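PDB 1RE5: 3-carboxy-cis,cis-muconate cycloisomerase from Pseudomonas putida, which belongs to a lyase family of predominantly helical enzymes related to adenylosuccinate lyase and forms an assembly of four chains. Local coordinates for residues 9-14 with 330-335; 129-134 with 340-345; 141-146 with 160-165. All coordinates share one frame; numbering follows the deposited sequence.

Contact 1: residues 9-14 with 330-335; sequences YFTAPA and ICCLVS
Ala12 and Ser335 carry the direct polar link between the N-terminal segment 9-14 and helix 319-347. The amide N of Ala12 donates to Ser335 OG over 3.1 Å, a nearly straight bond of 163°. OG can serve both partners because chi1 of 76° sets it between its own backbone N and carbonyl carbon, from where it passes its own hydrogen to Cys332 O, 2.7 Å away and one turn back. The hydroxyl is thus both acceptor and donor, relaying between the incoming chain and a helix carbonyl.

A second polar link runs through water: one molecule donates to Phe10 O at 3.1 Å and to Leu333 O at 2.9 Å.

Apolar contacts fill in around these bonds. Thr11 turns its methyl CG2 onto Cys332 CB at 3.6 Å, while its OG1 is hydrogen-bonded to Asp7 OD1. Ala12 CB touches Ser335 CB at 3.7 Å and lies closer still to Ser335 OG (3.4 Å).

Arg16 and Met15 of helix 13-18 extend the packing over Cys332 and Ser335. The short link between helices 7-10 and 13-18, with Ala12 at the N-cap position of the latter, thus lies against a long helix of the bundle that characterises this lyase family.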
ATOM      1  N   TYR D   9      23.576  -7.699   0.123  1.00 24.13           N
ATOM      2  CA  TYR D   9      22.930  -7.800   1.421  1.00 24.11           C
ATOM      3  C   TYR D   9      21.429  -8.083   1.324  1.00 24.15           C
ATOM      4  O   TYR D   9      20.895  -8.836   2.133  1.00 24.63           O
ATOM      5  CB  TYR D   9      23.168  -6.503   2.192  1.00 23.87           C
ATOM      6  CG  TYR D   9      22.640  -6.447   3.614  1.00 22.77           C
ATOM      7  CD1 TYR D   9      22.760  -7.533   4.485  1.00 22.49           C
ATOM      8  CD2 TYR D   9      22.111  -5.265   4.116  1.00 22.10           C
ATOM      9  CE1 TYR D   9      22.366  -7.429   5.825  1.00 21.59           C
ATOM     10  CE2 TYR D   9      21.725  -5.151   5.439  1.00 23.12           C
ATOM     11  CZ  TYR D   9      21.850  -6.228   6.293  1.00 22.54           C
ATOM     12  OH  TYR D   9      21.449  -6.078   7.609  1.00 21.99           O
ATOM     13  N   PHE D  10      20.756  -7.507   0.331  1.00 22.78           N
ATOM     14  CA  PHE D  10      19.304  -7.696   0.177  1.00 22.77           C
ATOM     15  C   PHE D  10      18.821  -8.765  -0.835  1.00 23.48           C
ATOM     16  O   PHE D  10      17.667  -9.228  -0.765  1.00 23.24           O
ATOM     17  CB  PHE D  10      18.642  -6.355  -0.195  1.00 19.73           C
ATOM     18  CG  PHE D  10      18.729  -5.294   0.879  1.00 18.02           C
ATOM     19  CD1 PHE D  10      18.813  -3.946   0.535  1.00 16.65           C
ATOM     20  CD2 PHE D  10      18.692  -5.635   2.227  1.00 17.96           C
ATOM     21  CE1 PHE D  10      18.857  -2.958   1.514  1.00 17.34           C
ATOM     22  CE2 PHE D  10      18.736  -4.655   3.213  1.00 17.34           C
ATOM     23  CZ  PHE D  10      18.819  -3.309   2.851  1.00 17.74           C
ATOM     24  N   THR D  11      19.682  -9.153  -1.772  1.00 23.71           N
ATOM     25  CA  THR D  11      19.290 -10.120  -2.792  1.00 23.92           C
ATOM     26  C   THR D  11      20.180 -11.351  -2.805  1.00 24.48           C
ATOM     27  O   THR D  11      21.352 -11.271  -2.456  1.00 26.49           O
ATOM     28  CB  THR D  11      19.344  -9.476  -4.197  1.00 23.54           C
ATOM     29  OG1 THR D  11      18.630  -8.232  -4.180  1.00 22.97           O
ATOM     30  CG2 THR D  11      18.702 -10.383  -5.230  1.00 23.53           C
ATOM     31  N   ALA D  12      19.612 -12.492  -3.185  1.00 24.70           N
ATOM     32  CA  ALA D  12      20.376 -13.730  -3.274  1.00 25.39           C
ATOM     33  C   ALA D  12      20.982 -13.724  -4.681  1.00 26.53           C
ATOM     34  O   ALA D  12      20.257 -13.636  -5.677  1.00 26.65           O
ATOM     35  CB  ALA D  12      19.468 -14.919  -3.089  1.00 24.59           C
ATOM     36  N   PRO D  13      22.321 -13.819  -4.779  1.00 27.08           N
ATOM     37  CA  PRO D  13      23.042 -13.810  -6.062  1.00 26.17           C
ATOM     38  C   PRO D  13      22.429 -14.605  -7.207  1.00 25.70           C
ATOM     39  O   PRO D  13      22.397 -14.139  -8.349  1.00 26.03           O
ATOM     40  CB  PRO D  13      24.445 -14.295  -5.683  1.00 25.78           C
ATOM     41  CG  PRO D  13      24.234 -15.043  -4.400  1.00 27.10           C
ATOM     42  CD  PRO D  13      23.230 -14.185  -3.681  1.00 26.42           C
ATOM     43  N   ALA D  14      21.943 -15.801  -6.911  1.00 25.63           N
ATOM     44  CA  ALA D  14      21.338 -16.637  -7.940  1.00 24.76           C
ATOM     45  C   ALA D  14      20.095 -15.981  -8.504  1.00 25.73           C
ATOM     46  O   ALA D  14      19.841 -16.053  -9.703  1.00 26.40           O
ATOM     47  CB  ALA D  14      20.987 -17.982  -7.364  1.00 23.89           C
ATOM     48  N   ILE D 330      10.081  -7.916  -6.086  1.00 21.80           N
ATOM     49  CA  ILE D 330       9.495  -8.786  -5.077  1.00 20.77           C
ATOM     50  C   ILE D 330      10.297 -10.081  -4.964  1.00 20.89           C
ATOM     51  O   ILE D 330      10.677 -10.485  -3.871  1.00 19.86           O
ATOM     52  CB  ILE D 330       8.027  -9.103  -5.410  1.00 19.69           C
ATOM     53  CG1 ILE D 330       7.197  -7.822  -5.370  1.00 17.95           C
ATOM     54  CG2 ILE D 330       7.479 -10.109  -4.412  1.00 21.21           C
ATOM     55  CD1 ILE D 330       5.781  -7.980  -5.855  1.00 16.04           C
ATOM     56  N   CYS D 331      10.562 -10.717  -6.102  1.00 21.72           N
ATOM     57  CA  CYS D 331      11.327 -11.957  -6.131  1.00 20.59           C
ATOM     58  C   CYS D 331      12.707 -11.802  -5.502  1.00 20.96           C
ATOM     59  O   CYS D 331      13.155 -12.664  -4.733  1.00 20.45           O
ATOM     60  CB  CYS D 331      11.474 -12.439  -7.572  1.00 19.44           C
ATOM     61  SG  CYS D 331       9.941 -13.092  -8.254  1.00 20.44           S
ATOM     62  N   CYS D 332      13.389 -10.709  -5.824  1.00 20.77           N
ATOM     63  CA  CYS D 332      14.720 -10.496  -5.277  1.00 21.75           C
ATOM     64  C   CYS D 332      14.683 -10.265  -3.775  1.00 22.23           C
ATOM     65  O   CYS D 332      15.484 -10.828  -3.030  1.00 24.10           O
ATOM     66  CB  CYS D 332      15.396  -9.321  -5.984  1.00 22.00           C
ATOM     67  SG  CYS D 332      15.686  -9.673  -7.721  1.00 19.87           S
ATOM     68  N   LEU D 333      13.739  -9.440  -3.336  1.00 23.45           N
ATOM     69  CA  LEU D 333      13.572  -9.125  -1.919  1.00 22.72           C
ATOM     70  C   LEU D 333      13.362 -10.393  -1.104  1.00 21.90           C
ATOM     71  O   LEU D 333      13.978 -10.585  -0.050  1.00 22.72           O
ATOM     72  CB  LEU D 333      12.371  -8.191  -1.740  1.00 23.90           C
ATOM     73  CG  LEU D 333      12.566  -6.759  -1.213  1.00 24.99           C
ATOM     74  CD1 LEU D 333      14.033  -6.343  -1.244  1.00 25.17           C
ATOM     75  CD2 LEU D 333      11.716  -5.817  -2.059  1.00 24.37           C
ATOM     76  N   VAL D 334      12.488 -11.259  -1.597  1.00 19.97           N
ATOM     77  CA  VAL D 334      12.201 -12.499  -0.916  1.00 20.10           C
ATOM     78  C   VAL D 334      13.400 -13.456  -0.958  1.00 21.73           C
ATOM     79  O   VAL D 334      13.694 -14.130   0.038  1.00 22.13           O
ATOM     80  CB  VAL D 334      10.958 -13.164  -1.531  1.00 19.83           C
ATOM     81  CG1 VAL D 334      10.711 -14.516  -0.894  1.00 19.28           C
ATOM     82  CG2 VAL D 334       9.742 -12.260  -1.326  1.00 19.67           C
ATOM     83  N   SER D 335      14.101 -13.514  -2.092  1.00 21.16           N
ATOM     84  CA  SER D 335      15.256 -14.404  -2.215  1.00 20.03           C
ATOM     85  C   SER D 335      16.305 -14.008  -1.187  1.00 20.51           C
ATOM     86  O   SER D 335      16.984 -14.853  -0.612  1.00 21.78           O
ATOM     87  CB  SER D 335      15.852 -14.326  -3.618  1.00 20.11           C
ATOM     88  OG  SER D 335      16.604 -13.137  -3.774  1.00 22.65           O
TER
HETATM   89  O   HOH W   1      15.471  -8.528   1.323  1.00 23.43           O

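Contact 2: residues 129-134 with 340-345; sequences LGKLAD and QAQVIA
Leu132 and Gln342 meet with the same first two torsions: CG lies anti to the backbone N in each, and chi2 (64° in Leu132, 62° in Gln342) then places Leu132 CD1 and bends the Gln342 chain at CD. Both side chains thereby end nearer the opposite helix than their CB atoms would suggest. Both methyls of Leu132 meet Ala341, CD1 at its O (3.7 Å) and CD2 at its CB (4.2 Å), and CD1 also packs on Ala345 CB at 3.8 Å.

Gln342 OE1 lies against the backbone of Leu132, 3.1 Å from CA and 3.2 Å from N, but the angle at N is too poor for a hydrogen bond. Lys131 crosses the Gln342 side chain at about a right angle; its chain bends at chi3, and CE comes within 3.4 Å of Gln342 OE1 and 3.7 Å of Gln342 CD. Helices 106-142 and 319-347 run nearly parallel here: the axes of the two short segments approach to 9.8 Å and are inclined by 20°. Leu247 of helix 231-257 touches both Leu132 and Ala341, extending the apolar layer.

Between the two segments the contact therefore rests on van der Waals packing; the side-chain carbonyl of Gln342 comes near Leu132 N without bonding to it. The lysine contributes its methylenes, while its charge is probably offset in part by the salt bridge of NZ with Asp128.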
ATOM      1  N   LEU D 129      13.161 -22.965   0.231  1.00 25.71           N
ATOM      2  CA  LEU D 129      12.114 -23.228   1.216  1.00 25.94           C
ATOM      3  C   LEU D 129      12.270 -24.611   1.813  1.00 25.74           C
ATOM      4  O   LEU D 129      12.217 -24.759   3.031  1.00 25.39           O
ATOM      5  CB  LEU D 129      10.714 -23.122   0.611  1.00 25.88           C
ATOM      6  CG  LEU D 129      10.051 -21.750   0.519  1.00 26.18           C
ATOM      7  CD1 LEU D 129       8.652 -21.922  -0.029  1.00 26.59           C
ATOM      8  CD2 LEU D 129      10.005 -21.101   1.886  1.00 27.59           C
ATOM      9  N   GLY D 130      12.452 -25.616   0.953  1.00 25.29           N
ATOM     10  CA  GLY D 130      12.611 -26.983   1.423  1.00 24.91           C
ATOM     11  C   GLY D 130      13.840 -27.109   2.306  1.00 25.53           C
ATOM     12  O   GLY D 130      13.820 -27.756   3.354  1.00 25.21           O
ATOM     13  N   LYS D 131      14.927 -26.481   1.886  1.00 26.05           N
ATOM     14  CA  LYS D 131      16.151 -26.525   2.669  1.00 27.29           C
ATOM     15  C   LYS D 131      15.878 -25.889   4.046  1.00 27.21           C
ATOM     16  O   LYS D 131      16.118 -26.504   5.082  1.00 28.71           O
ATOM     17  CB  LYS D 131      17.255 -25.779   1.920  1.00 28.71           C
ATOM     18  CG  LYS D 131      18.608 -25.768   2.601  1.00 33.97           C
ATOM     19  CD  LYS D 131      19.605 -24.932   1.795  1.00 38.53           C
ATOM     20  CE  LYS D 131      19.118 -23.477   1.632  1.00 42.97           C
ATOM     21  NZ  LYS D 131      19.928 -22.670   0.653  1.00 44.08           N
ATOM     22  N   LEU D 132      15.351 -24.670   4.048  1.00 26.22           N
ATOM     23  CA  LEU D 132      15.033 -23.967   5.281  1.00 25.58           C
ATOM     24  C   LEU D 132      14.070 -24.753   6.178  1.00 25.88           C
ATOM     25  O   LEU D 132      14.258 -24.811   7.390  1.00 27.38           O
ATOM     26  CB  LEU D 132      14.437 -22.590   4.956  1.00 25.12           C
ATOM     27  CG  LEU D 132      14.005 -21.689   6.122  1.00 25.11           C
ATOM     28  CD1 LEU D 132      15.199 -21.283   6.990  1.00 23.19           C
ATOM     29  CD2 LEU D 132      13.325 -20.472   5.556  1.00 24.08           C
ATOM     30  N   ALA D 133      13.046 -25.359   5.593  1.00 25.63           N
ATOM     31  CA  ALA D 133      12.090 -26.135   6.373  1.00 26.24           C
ATOM     32  C   ALA D 133      12.773 -27.334   7.029  1.00 26.84           C
ATOM     33  O   ALA D 133      12.447 -27.698   8.161  1.00 26.27           O
ATOM     34  CB  ALA D 133      10.949 -26.605   5.485  1.00 25.85           C
ATOM     35  N   ASP D 134      13.718 -27.947   6.320  1.00 28.54           N
ATOM     36  CA  ASP D 134      14.442 -29.093   6.858  1.00 30.12           C
ATOM     37  C   ASP D 134      15.206 -28.702   8.112  1.00 30.17           C
ATOM     38  O   ASP D 134      14.996 -29.278   9.190  1.00 28.41           O
ATOM     39  CB  ASP D 134      15.431 -29.659   5.829  1.00 32.47           C
ATOM     40  CG  ASP D 134      14.786 -30.669   4.873  1.00 35.63           C
ATOM     41  OD1 ASP D 134      13.914 -31.452   5.319  1.00 36.08           O
ATOM     42  OD2 ASP D 134      15.166 -30.692   3.677  1.00 36.63           O
ATOM     43  N   GLN D 340      19.009 -15.165   4.119  1.00 29.97           N
ATOM     44  CA  GLN D 340      19.371 -14.753   5.469  1.00 29.16           C
ATOM     45  C   GLN D 340      18.706 -15.592   6.548  1.00 28.59           C
ATOM     46  O   GLN D 340      19.312 -15.858   7.581  1.00 28.76           O
ATOM     47  CB  GLN D 340      19.008 -13.292   5.667  1.00 30.86           C
ATOM     48  CG  GLN D 340      19.970 -12.566   6.552  1.00 32.08           C
ATOM     49  CD  GLN D 340      21.381 -12.614   6.017  1.00 33.18           C
ATOM     50  OE1 GLN D 340      21.644 -12.245   4.861  1.00 31.12           O
ATOM     51  NE2 GLN D 340      22.306 -13.069   6.857  1.00 33.54           N
ATOM     52  N   ALA D 341      17.463 -16.007   6.315  1.00 28.19           N
ATOM     53  CA  ALA D 341      16.743 -16.834   7.284  1.00 28.55           C
ATOM     54  C   ALA D 341      17.443 -18.186   7.442  1.00 29.70           C
ATOM     55  O   ALA D 341      17.467 -18.759   8.532  1.00 29.29           O
ATOM     56  CB  ALA D 341      15.301 -17.050   6.838  1.00 26.76           C
ATOM     57  N   GLN D 342      18.008 -18.691   6.346  1.00 29.78           N
ATOM     58  CA  GLN D 342      18.715 -19.965   6.365  1.00 29.63           C
ATOM     59  C   GLN D 342      19.938 -19.845   7.268  1.00 29.03           C
ATOM     60  O   GLN D 342      20.177 -20.697   8.136  1.00 28.59           O
ATOM     61  CB  GLN D 342      19.162 -20.342   4.948  1.00 31.91           C
ATOM     62  CG  GLN D 342      19.932 -21.658   4.846  1.00 32.94           C
ATOM     63  CD  GLN D 342      19.115 -22.854   5.294  1.00 33.66           C
ATOM     64  OE1 GLN D 342      17.999 -23.069   4.816  1.00 35.85           O
ATOM     65  NE2 GLN D 342      19.669 -23.644   6.210  1.00 34.17           N
ATOM     66  N   VAL D 343      20.712 -18.784   7.060  1.00 27.10           N
ATOM     67  CA  VAL D 343      21.903 -18.568   7.859  1.00 26.42           C
ATOM     68  C   VAL D 343      21.598 -18.574   9.347  1.00 27.44           C
ATOM     69  O   VAL D 343      22.260 -19.281  10.101  1.00 27.54           O
ATOM     70  CB  VAL D 343      22.589 -17.237   7.529  1.00 25.91           C
ATOM     71  CG1 VAL D 343      23.662 -16.932   8.573  1.00 24.13           C
ATOM     72  CG2 VAL D 343      23.206 -17.304   6.163  1.00 24.27           C
ATOM     73  N   ILE D 344      20.601 -17.802   9.776  1.00 27.39           N
ATOM     74  CA  ILE D 344      20.314 -17.772  11.198  1.00 27.77           C
ATOM     75  C   ILE D 344      19.639 -19.039  11.683  1.00 27.31           C
ATOM     76  O   ILE D 344      19.883 -19.476  12.791  1.00 28.40           O
ATOM     77  CB  ILE D 344      19.460 -16.522  11.651  1.00 28.60           C
ATOM     78  CG1 ILE D 344      18.075 -16.975  12.076  1.00 30.52           C
ATOM     79  CG2 ILE D 344      19.389 -15.447  10.567  1.00 25.63           C
ATOM     80  CD1 ILE D 344      17.227 -15.841  12.532  1.00 36.06           C
ATOM     81  N   ALA D 345      18.806 -19.650  10.861  1.00 28.00           N
ATOM     82  CA  ALA D 345      18.129 -20.862  11.301  1.00 28.91           C
ATOM     83  C   ALA D 345      19.092 -21.988  11.651  1.00 31.18           C
ATOM     84  O   ALA D 345      18.922 -22.683  12.660  1.00 32.01           O
ATOM     85  CB  ALA D 345      17.158 -21.338  10.236  1.00 27.01           C
TER

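Contact 3: residues 141-146 with 160-165; sequences LKHADT and VTLGMK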
ATOM      1  N   LEU D 141      12.837 -29.970  16.714  1.00 25.92           N
ATOM      2  CA  LEU D 141      12.978 -31.200  17.480  1.00 26.91           C
ATOM      3  C   LEU D 141      14.035 -31.054  18.561  1.00 26.95           C
ATOM      4  O   LEU D 141      13.800 -31.395  19.715  1.00 27.54           O
ATOM      5  CB  LEU D 141      13.361 -32.362  16.567  1.00 27.50           C
ATOM      6  CG  LEU D 141      12.264 -32.915  15.658  1.00 27.84           C
ATOM      7  CD1 LEU D 141      12.886 -33.895  14.671  1.00 25.84           C
ATOM      8  CD2 LEU D 141      11.182 -33.577  16.500  1.00 25.91           C
ATOM      9  N   LYS D 142      15.203 -30.554  18.178  1.00 27.67           N
ATOM     10  CA  LYS D 142      16.303 -30.370  19.111  1.00 27.27           C
ATOM     11  C   LYS D 142      15.897 -29.603  20.354  1.00 28.32           C
ATOM     12  O   LYS D 142      16.324 -29.948  21.454  1.00 30.50           O
ATOM     13  CB  LYS D 142      17.467 -29.645  18.443  1.00 27.01           C
ATOM     14  CG  LYS D 142      18.594 -29.289  19.396  1.00 27.11           C
ATOM     15  CD  LYS D 142      19.847 -28.891  18.632  1.00 29.73           C
ATOM     16  CE  LYS D 142      21.013 -28.591  19.566  1.00 29.51           C
ATOM     17  NZ  LYS D 142      22.249 -28.258  18.816  1.00 31.04           N
ATOM     18  N   HIS D 143      15.084 -28.565  20.193  1.00 27.01           N
ATOM     19  CA  HIS D 143      14.657 -27.770  21.335  1.00 26.81           C
ATOM     20  C   HIS D 143      13.179 -27.957  21.669  1.00 27.48           C
ATOM     21  O   HIS D 143      12.552 -27.087  22.276  1.00 28.27           O
ATOM     22  CB  HIS D 143      14.941 -26.281  21.091  1.00 26.93           C
ATOM     23  CG  HIS D 143      16.397 -25.942  21.014  1.00 27.99           C
ATOM     24  ND1 HIS D 143      17.087 -25.881  19.821  1.00 29.21           N
ATOM     25  CD2 HIS D 143      17.301 -25.657  21.983  1.00 27.58           C
ATOM     26  CE1 HIS D 143      18.349 -25.572  20.059  1.00 29.42           C
ATOM     27  NE2 HIS D 143      18.505 -25.431  21.362  1.00 27.43           N
ATOM     28  N   ALA D 144      12.618 -29.093  21.280  1.00 27.34           N
ATOM     29  CA  ALA D 144      11.207 -29.369  21.539  1.00 28.11           C
ATOM     30  C   ALA D 144      10.811 -29.173  22.992  1.00 28.53           C
ATOM     31  O   ALA D 144       9.649 -28.928  23.295  1.00 28.89           O
ATOM     32  CB  ALA D 144      10.858 -30.789  21.109  1.00 27.26           C
ATOM     33  N   ASP D 145      11.763 -29.274  23.906  1.00 29.57           N
ATOM     34  CA  ASP D 145      11.402 -29.110  25.303  1.00 30.72           C
ATOM     35  C   ASP D 145      12.306 -28.224  26.150  1.00 29.35           C
ATOM     36  O   ASP D 145      12.341 -28.362  27.373  1.00 30.08           O
ATOM     37  CB  ASP D 145      11.229 -30.486  25.963  1.00 33.35           C
ATOM     38  CG  ASP D 145      12.424 -31.377  25.764  1.00 35.58           C
ATOM     39  OD1 ASP D 145      12.297 -32.596  25.989  1.00 37.87           O
ATOM     40  OD2 ASP D 145      13.496 -30.859  25.379  1.00 38.38           O
ATOM     41  N   THR D 146      13.054 -27.328  25.515  1.00 26.99           N
ATOM     42  CA  THR D 146      13.852 -26.407  26.298  1.00 26.13           C
ATOM     43  C   THR D 146      12.838 -25.285  26.591  1.00 25.08           C
ATOM     44  O   THR D 146      12.306 -24.641  25.682  1.00 24.31           O
ATOM     45  CB  THR D 146      15.128 -25.915  25.531  1.00 25.60           C
ATOM     46  OG1 THR D 146      15.172 -24.490  25.518  1.00 28.02           O
ATOM     47  CG2 THR D 146      15.162 -26.431  24.153  1.00 22.76           C
ATOM     48  N   VAL D 160       6.380 -21.786  27.478  1.00 26.49           N
ATOM     49  CA  VAL D 160       6.350 -22.183  26.088  1.00 25.41           C
ATOM     50  C   VAL D 160       7.711 -22.876  25.876  1.00 26.10           C
ATOM     51  O   VAL D 160       8.549 -22.885  26.774  1.00 27.34           O
ATOM     52  CB  VAL D 160       6.158 -20.888  25.218  1.00 25.54           C
ATOM     53  CG1 VAL D 160       7.156 -20.820  24.076  1.00 24.25           C
ATOM     54  CG2 VAL D 160       4.716 -20.821  24.721  1.00 22.47           C
ATOM     55  N   THR D 161       7.936 -23.470  24.713  1.00 25.79           N
ATOM     56  CA  THR D 161       9.193 -24.152  24.455  1.00 24.73           C
ATOM     57  C   THR D 161       9.829 -23.502  23.219  1.00 24.19           C
ATOM     58  O   THR D 161       9.120 -22.969  22.369  1.00 23.94           O
ATOM     59  CB  THR D 161       8.905 -25.652  24.225  1.00 24.72           C
ATOM     60  OG1 THR D 161       9.973 -26.431  24.753  1.00 29.59           O
ATOM     61  CG2 THR D 161       8.774 -25.962  22.765  1.00 22.77           C
ATOM     62  N   LEU D 162      11.153 -23.512  23.102  1.00 24.10           N
ATOM     63  CA  LEU D 162      11.753 -22.884  21.915  1.00 24.15           C
ATOM     64  C   LEU D 162      11.333 -23.644  20.668  1.00 24.78           C
ATOM     65  O   LEU D 162      11.087 -23.043  19.615  1.00 26.03           O
ATOM     66  CB  LEU D 162      13.289 -22.832  21.996  1.00 21.67           C
ATOM     67  CG  LEU D 162      13.991 -22.252  20.751  1.00 20.13           C
ATOM     68  CD1 LEU D 162      13.503 -20.833  20.495  1.00 20.47           C
ATOM     69  CD2 LEU D 162      15.505 -22.247  20.943  1.00 18.44           C
ATOM     70  N   GLY D 163      11.255 -24.971  20.794  1.00 24.68           N
ATOM     71  CA  GLY D 163      10.857 -25.805  19.674  1.00 23.20           C
ATOM     72  C   GLY D 163       9.451 -25.477  19.205  1.00 23.74           C
ATOM     73  O   GLY D 163       9.154 -25.515  18.001  1.00 23.18           O
ATOM     74  N   MET D 164       8.577 -25.148  20.155  1.00 22.94           N
ATOM     75  CA  MET D 164       7.200 -24.809  19.830  1.00 22.15           C
ATOM     76  C   MET D 164       7.221 -23.583  18.920  1.00 23.46           C
ATOM     77  O   MET D 164       6.560 -23.562  17.873  1.00 25.17           O
ATOM     78  CB  MET D 164       6.409 -24.502  21.100  1.00 20.93           C
ATOM     79  CG  MET D 164       4.905 -24.557  20.920  1.00 21.17           C
ATOM     80  SD  MET D 164       3.977 -23.777  22.261  1.00 21.56           S
ATOM     81  CE  MET D 164       4.835 -24.392  23.633  1.00 24.35           C
ATOM     82  N   LYS D 165       8.001 -22.574  19.303  1.00 21.76           N
ATOM     83  CA  LYS D 165       8.091 -21.365  18.511  1.00 21.60           C
ATOM     84  C   LYS D 165       8.594 -21.681  17.114  1.00 22.55           C
ATOM     85  O   LYS D 165       7.948 -21.320  16.134  1.00 23.88           O
ATOM     86  CB  LYS D 165       9.005 -20.337  19.190  1.00 22.85           C
ATOM     87  CG  LYS D 165       8.507 -19.850  20.565  1.00 21.47           C
ATOM     88  CD  LYS D 165       9.492 -18.883  21.200  1.00 22.44           C
ATOM     89  CE  LYS D 165       9.439 -17.501  20.568  1.00 21.29           C
ATOM     90  NZ  LYS D 165       8.191 -16.774  20.908  1.00 20.22           N
TER
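Leu162 lies side by side with His143, the two side chains pointing the same way. Followed outward, Leu162 CB first meets His143 CB at 3.9 Å. Leu162 CG, placed anti to the backbone N by a chi1 of 177°, still borders His143 CB. At the tip, the methyl CD2 moves over the imidazole and makes a CH-pi contact 4.0 Å from the ring centroid and 18° off the ring normal. It is displaced toward the rim, and His143 CG is the ring atom nearest to Leu162 CD2 (3.8 Å). Lys142 CG covers part of the opposite face, and Thr146 CG2 sits at the ring edge in its plane. Val350 touches both His143 and Leu162 from strand 349-350.

Backbone bonds fasten the turn beside this pair. Leu162 N donates to Thr146 O over 3.0 Å, just beyond the antiparallel pair Val160 and Leu148. Gly163 N reaches His143 O at 2.9 Å from above the carbonyl plane, while Thr146 N approaches the same oxygen from the other face, closing the type I beta turn 143-146. Two donors thus grip one carbonyl. Thr161 stands at the N-cap position of helix 162-187, but its OG1 gives its hydrogen to Ala144 O at 2.9 Å instead of capping the helix. Having no side chain, Gly163 lets its CA come within 4.0 Å of Ala144 CA.

Beyond the contact, Lys165 NZ forms a salt bridge with Glu314 of another subunit. Within the helical lyase fold, this is where the type I turn follows helix 106-142, and the chain passes through three antiparallel strands before helix 162-187 begins beside that turn.

How the contacts relate
Two long helices tie the three contacts together. Helix 319-347 serves contact 1 and then contact 2, whose centres lie 14 Å apart, and helix 106-142 runs on from contact 2 to contact 3, 17 Å away between centres. Contacts 1 and 3 are about 30 Å apart between centres and share no helix. Along the chain, contact 3 is nested within the loops closed by the other two, whereas contacts 1 and 2 cross. Helix 286-307 neighbours both contacts on helix 319-347: Leu301 touches Leu333 and Leu291 touches Ala341. This helix also carries the residues, from Thr296 to Ala307, that line the pockets of bound 2,3-dihydroxy-1,4-dithiobutane.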